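Local coordinates for protein esterase (Rhizomucor miehei, PDB 4WY5) that probably hydrolyses carboxylic esters, as a fungal carboxylesterase of the alpha/beta hydrolase fold, at residues Ser196-Tyr200 / Glu201-Leu205; Val312-Leu315 / Arg316-Ala320. All coordinates share one frame; numbering follows the deposited sequence.

Contact 1: residues Ser196-Tyr200 / Glu201-Leu205; sequences SHAKY and ESYKL
Y203 lays one face of its ring against the backbone that joins H197 to A198, in a tight helical turn that leads into helix 201-206 of the alpha/beta hydrolase fold. The peptide nitrogen of A198 sits over the ring centre, 3.9 Å above its plane, while the carbonyl carbon of H197 lies nearer the rim. A flat aromatic suits this place because it can spread over a whole peptide unit. On that same face, toward the rim, CB of H197 comes to 3.3 Å from CD2 of Y203, and the methyl CB of A198, small enough to let the ring come close, to 3.8 Å from CE1 of Y203. With CG of Y203 opposite the backbone N (chi1 -179°), the ring is swung back over the preceding turn.

The imidazole of H197 leads away from the tyrosine, and its ND1 is hydrogen-bonded to E267. The ring of Y200 points away from helix 201-206, against D266 and E267 of helix 265-277, and its OH is hydrogen-bonded to E241. S202, short and polar, is held by that region twice, OG bonding to V263 O and N to D266 OD2. Y200 N bonds to H197 O at 3.1 Å, closing the first turn; Y203 N to Y200 O closes the next, near the helix start, 3.1 Å long and bent to 137° at the hydrogen, the donor well above the carbonyl plane.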
# COMPACT_ATOMS: atom_id res chain seq x y z
N SER A 196 -14.78 -6.64 -22.22
CA SER A 196 -16.13 -6.71 -21.66
C SER A 196 -16.09 -6.65 -20.13
O SER A 196 -15.49 -7.51 -19.49
CB SER A 196 -16.82 -7.99 -22.13
OG SER A 196 -18.05 -8.18 -21.44
N HIS A 197 -16.74 -5.65 -19.55
CA HIS A 197 -16.66 -5.41 -18.10
C HIS A 197 -17.58 -6.32 -17.29
O HIS A 197 -17.29 -6.60 -16.12
CB HIS A 197 -16.98 -3.94 -17.77
CG HIS A 197 -16.04 -2.94 -18.37
ND1 HIS A 197 -14.78 -2.70 -17.87
CD2 HIS A 197 -16.19 -2.09 -19.42
CE1 HIS A 197 -14.18 -1.76 -18.59
NE2 HIS A 197 -15.02 -1.38 -19.54
N ALA A 198 -18.68 -6.78 -17.89
CA ALA A 198 -19.71 -7.55 -17.18
C ALA A 198 -19.24 -8.95 -16.79
O ALA A 198 -19.93 -9.67 -16.08
CB ALA A 198 -20.98 -7.65 -18.02
N LYS A 199 -18.07 -9.33 -17.27
CA LYS A 199 -17.43 -10.57 -16.88
C LYS A 199 -17.02 -10.56 -15.39
O LYS A 199 -16.89 -11.61 -14.78
CB LYS A 199 -16.19 -10.78 -17.75
CG LYS A 199 -15.35 -12.01 -17.44
CD LYS A 199 -14.00 -11.93 -18.17
CE LYS A 199 -13.10 -13.15 -17.89
NZ LYS A 199 -11.76 -13.04 -18.56
N TYR A 200 -16.81 -9.38 -14.82
CA TYR A 200 -16.27 -9.28 -13.47
C TYR A 200 -17.33 -8.91 -12.42
O TYR A 200 -18.20 -8.05 -12.66
CB TYR A 200 -15.11 -8.26 -13.44
CG TYR A 200 -13.95 -8.59 -14.36
CD1 TYR A 200 -12.93 -9.47 -13.96
CD2 TYR A 200 -13.86 -8.01 -15.63
CE1 TYR A 200 -11.87 -9.77 -14.80
CE2 TYR A 200 -12.80 -8.30 -16.48
CZ TYR A 200 -11.81 -9.18 -16.06
OH TYR A 200 -10.76 -9.45 -16.91
N GLU A 201 -17.21 -9.52 -11.24
CA GLU A 201 -18.19 -9.38 -10.17
C GLU A 201 -18.32 -7.92 -9.70
O GLU A 201 -19.42 -7.48 -9.35
CB GLU A 201 -17.79 -10.27 -8.98
CG GLU A 201 -18.72 -10.21 -7.75
CD GLU A 201 -18.26 -11.10 -6.58
OE1 GLU A 201 -17.03 -11.33 -6.42
OE2 GLU A 201 -19.12 -11.56 -5.79
N SER A 202 -17.22 -7.16 -9.72
CA SER A 202 -17.29 -5.78 -9.23
C SER A 202 -18.12 -4.86 -10.14
O SER A 202 -18.68 -3.87 -9.67
CB SER A 202 -15.88 -5.19 -9.04
OG SER A 202 -15.06 -5.37 -10.17
N TYR A 203 -18.25 -5.22 -11.42
CA TYR A 203 -19.13 -4.49 -12.35
C TYR A 203 -20.57 -4.55 -11.86
O TYR A 203 -21.27 -3.54 -11.77
CB TYR A 203 -18.99 -5.07 -13.76
CG TYR A 203 -19.82 -4.42 -14.86
CD1 TYR A 203 -21.05 -4.96 -15.26
CD2 TYR A 203 -19.35 -3.30 -15.55
CE1 TYR A 203 -21.79 -4.38 -16.29
CE2 TYR A 203 -20.09 -2.72 -16.59
CZ TYR A 203 -21.31 -3.26 -16.95
OH TYR A 203 -22.05 -2.68 -17.97
N LYS A 204 -20.98 -5.75 -11.48
CA LYS A 204 -22.32 -5.99 -10.98
C LYS A 204 -22.56 -5.29 -9.64
O LYS A 204 -23.58 -4.61 -9.47
CB LYS A 204 -22.54 -7.51 -10.88
CG LYS A 204 -23.85 -7.94 -10.23
CD LYS A 204 -23.92 -9.48 -10.15
CE LYS A 204 -23.22 -10.03 -8.90
NZ LYS A 204 -23.44 -11.49 -8.68
N LEU A 205 -21.63 -5.44 -8.69
CA LEU A 205 -21.81 -4.88 -7.34
C LEU A 205 -21.88 -3.35 -7.27
O LEU A 205 -22.63 -2.82 -6.45
CB LEU A 205 -20.71 -5.34 -6.39
CG LEU A 205 -20.49 -6.81 -5.96
CD1 LEU A 205 -21.19 -7.85 -6.82
CD2 LEU A 205 -19.01 -7.13 -5.80

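Contact 2: residues Val312-Leu315 / Arg316-Ala320; sequences VAHL and RDIYA
H314 and I318, one turn apart on the C-terminal helix 302-319 of this alpha/beta hydrolase, run side by side in the same direction. The isoleucine places CG1 over one face of the imidazole, 4.1 Å from the ring centroid and 24° off the ring normal, a CH-pi contact. That methylene is displaced toward the rim, and CE1 and NE2 of H314 are both 3.8 Å from CG1 of I318. An isoleucine suits the spot because the CG1 methylene, directly off CB, reaches the ring face without a polar group.

The next pair, V312 and R316, also lies alongside: CG1 of V312 meets CD of R316 at 3.9 Å, so the arginine contributes its aliphatic stem. A bend at chi3 (57°) then turns the chain, whose guanidinium NH1 bonds to A110 O. In the third i to i+4 pair, L315 touches the tyrosine ring through CB, 4.0 Å from CE2 of Y319.

Beneath these side chains run the backbone bonds of the alpha helix, from R316, D317, I318 and Y319 back to V312, A313, H314 and L315.

Farther out, NE2 of H314 is hydrogen-bonded to T185 OG1, which helps to fix the imidazole that I318 covers. L315 and I318 also rest on T185, and L315 and Y319 on A156, so packing by L315, I318 and Y319, together with the H314-T185 bond, joins the helix to the central sheet. D317 packs on R305 of the second subunit and makes a weak hydrogen bond between OD1 and ND2 of N309 of that subunit, on which A313 also packs. Within the helix, the aromatic ring of Y319 remains close to the turn before it, with CD2 of Y319 3.2 Å from the carbonyl oxygen of L315.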
# COMPACT_ATOMS: atom_id res chain seq x y z
N VAL A 312 5.36 8.18 -3.56
CA VAL A 312 6.61 8.94 -3.41
C VAL A 312 7.76 8.03 -2.99
O VAL A 312 8.87 8.14 -3.52
CB VAL A 312 6.44 10.10 -2.39
CG1 VAL A 312 7.79 10.67 -1.95
CG2 VAL A 312 5.57 11.20 -3.00
N ALA A 313 7.50 7.10 -2.07
CA ALA A 313 8.56 6.22 -1.59
C ALA A 313 9.01 5.21 -2.67
O ALA A 313 10.19 4.85 -2.73
CB ALA A 313 8.12 5.48 -0.33
N HIS A 314 8.07 4.79 -3.52
CA HIS A 314 8.37 3.87 -4.63
C HIS A 314 9.20 4.55 -5.71
O HIS A 314 10.14 3.96 -6.26
CB HIS A 314 7.07 3.32 -5.26
CG HIS A 314 7.28 2.67 -6.59
ND1 HIS A 314 7.68 1.36 -6.73
CD2 HIS A 314 7.15 3.17 -7.85
CE1 HIS A 314 7.79 1.07 -8.02
NE2 HIS A 314 7.47 2.15 -8.72
N LEU A 315 8.84 5.79 -6.03
CA LEU A 315 9.60 6.56 -7.00
C LEU A 315 11.04 6.81 -6.53
O LEU A 315 11.98 6.67 -7.30
CB LEU A 315 8.89 7.89 -7.31
CG LEU A 315 7.60 7.76 -8.14
CD1 LEU A 315 6.84 9.07 -8.21
CD2 LEU A 315 7.95 7.30 -9.53
N ARG A 316 11.21 7.14 -5.26
CA ARG A 316 12.55 7.43 -4.75
C ARG A 316 13.41 6.16 -4.63
O ARG A 316 14.62 6.21 -4.79
CB ARG A 316 12.43 8.18 -3.41
CG ARG A 316 11.83 9.61 -3.61
CD ARG A 316 11.66 10.44 -2.32
NE ARG A 316 12.92 10.60 -1.59
CZ ARG A 316 13.87 11.50 -1.89
NH1 ARG A 316 13.71 12.32 -2.92
NH2 ARG A 316 14.98 11.56 -1.17
N ASP A 317 12.76 5.02 -4.44
CA ASP A 317 13.45 3.72 -4.46
C ASP A 317 13.99 3.38 -5.85
O ASP A 317 15.12 2.90 -6.00
CB ASP A 317 12.50 2.62 -3.96
CG ASP A 317 13.17 1.25 -3.87
OD1 ASP A 317 13.67 0.87 -2.78
OD2 ASP A 317 13.18 0.52 -4.89
N ILE A 318 13.16 3.60 -6.87
CA ILE A 318 13.53 3.35 -8.27
C ILE A 318 14.62 4.30 -8.78
O ILE A 318 15.60 3.88 -9.42
CB ILE A 318 12.29 3.48 -9.19
CG1 ILE A 318 11.31 2.34 -8.92
CG2 ILE A 318 12.71 3.42 -10.66
CD1 ILE A 318 11.84 0.95 -9.26
N TYR A 319 14.44 5.59 -8.52
CA TYR A 319 15.36 6.62 -8.98
C TYR A 319 16.78 6.45 -8.39
O TYR A 319 17.77 6.75 -9.04
CB TYR A 319 14.82 8.01 -8.61
CG TYR A 319 13.62 8.53 -9.41
CD1 TYR A 319 13.45 8.22 -10.76
CD2 TYR A 319 12.69 9.39 -8.81
CE1 TYR A 319 12.35 8.74 -11.50
CE2 TYR A 319 11.61 9.90 -9.52
CZ TYR A 319 11.45 9.57 -10.86
OH TYR A 319 10.37 10.10 -11.54
N ALA A 320 16.86 5.95 -7.16
CA ALA A 320 18.16 5.84 -6.48
C ALA A 320 19.10 4.84 -7.19
O ALA A 320 20.32 4.92 -7.01
CB ALA A 320 17.96 5.44 -5.03

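From the N terminus, the chain passes through strand 185-189 of the central sheet before reaching contact 1, where residues 196-200 close a short turn into helix 201-206. Strands 254-259 and 282-287 follow, with helix 265-277 between them, and contact 2 comes last, as successive turns within helix 302-319. The two are in series, neither nested nor crossed, with centres 34 Å apart and nearest atoms about 23 Å apart. Contact 1 lies at the surface and joins the entry of its short helix to helices 215-225 and 265-277. Contact 2 ties the C-terminal helix to strands 155-160 and 185-189, to helix 100-110 and to the second subunit.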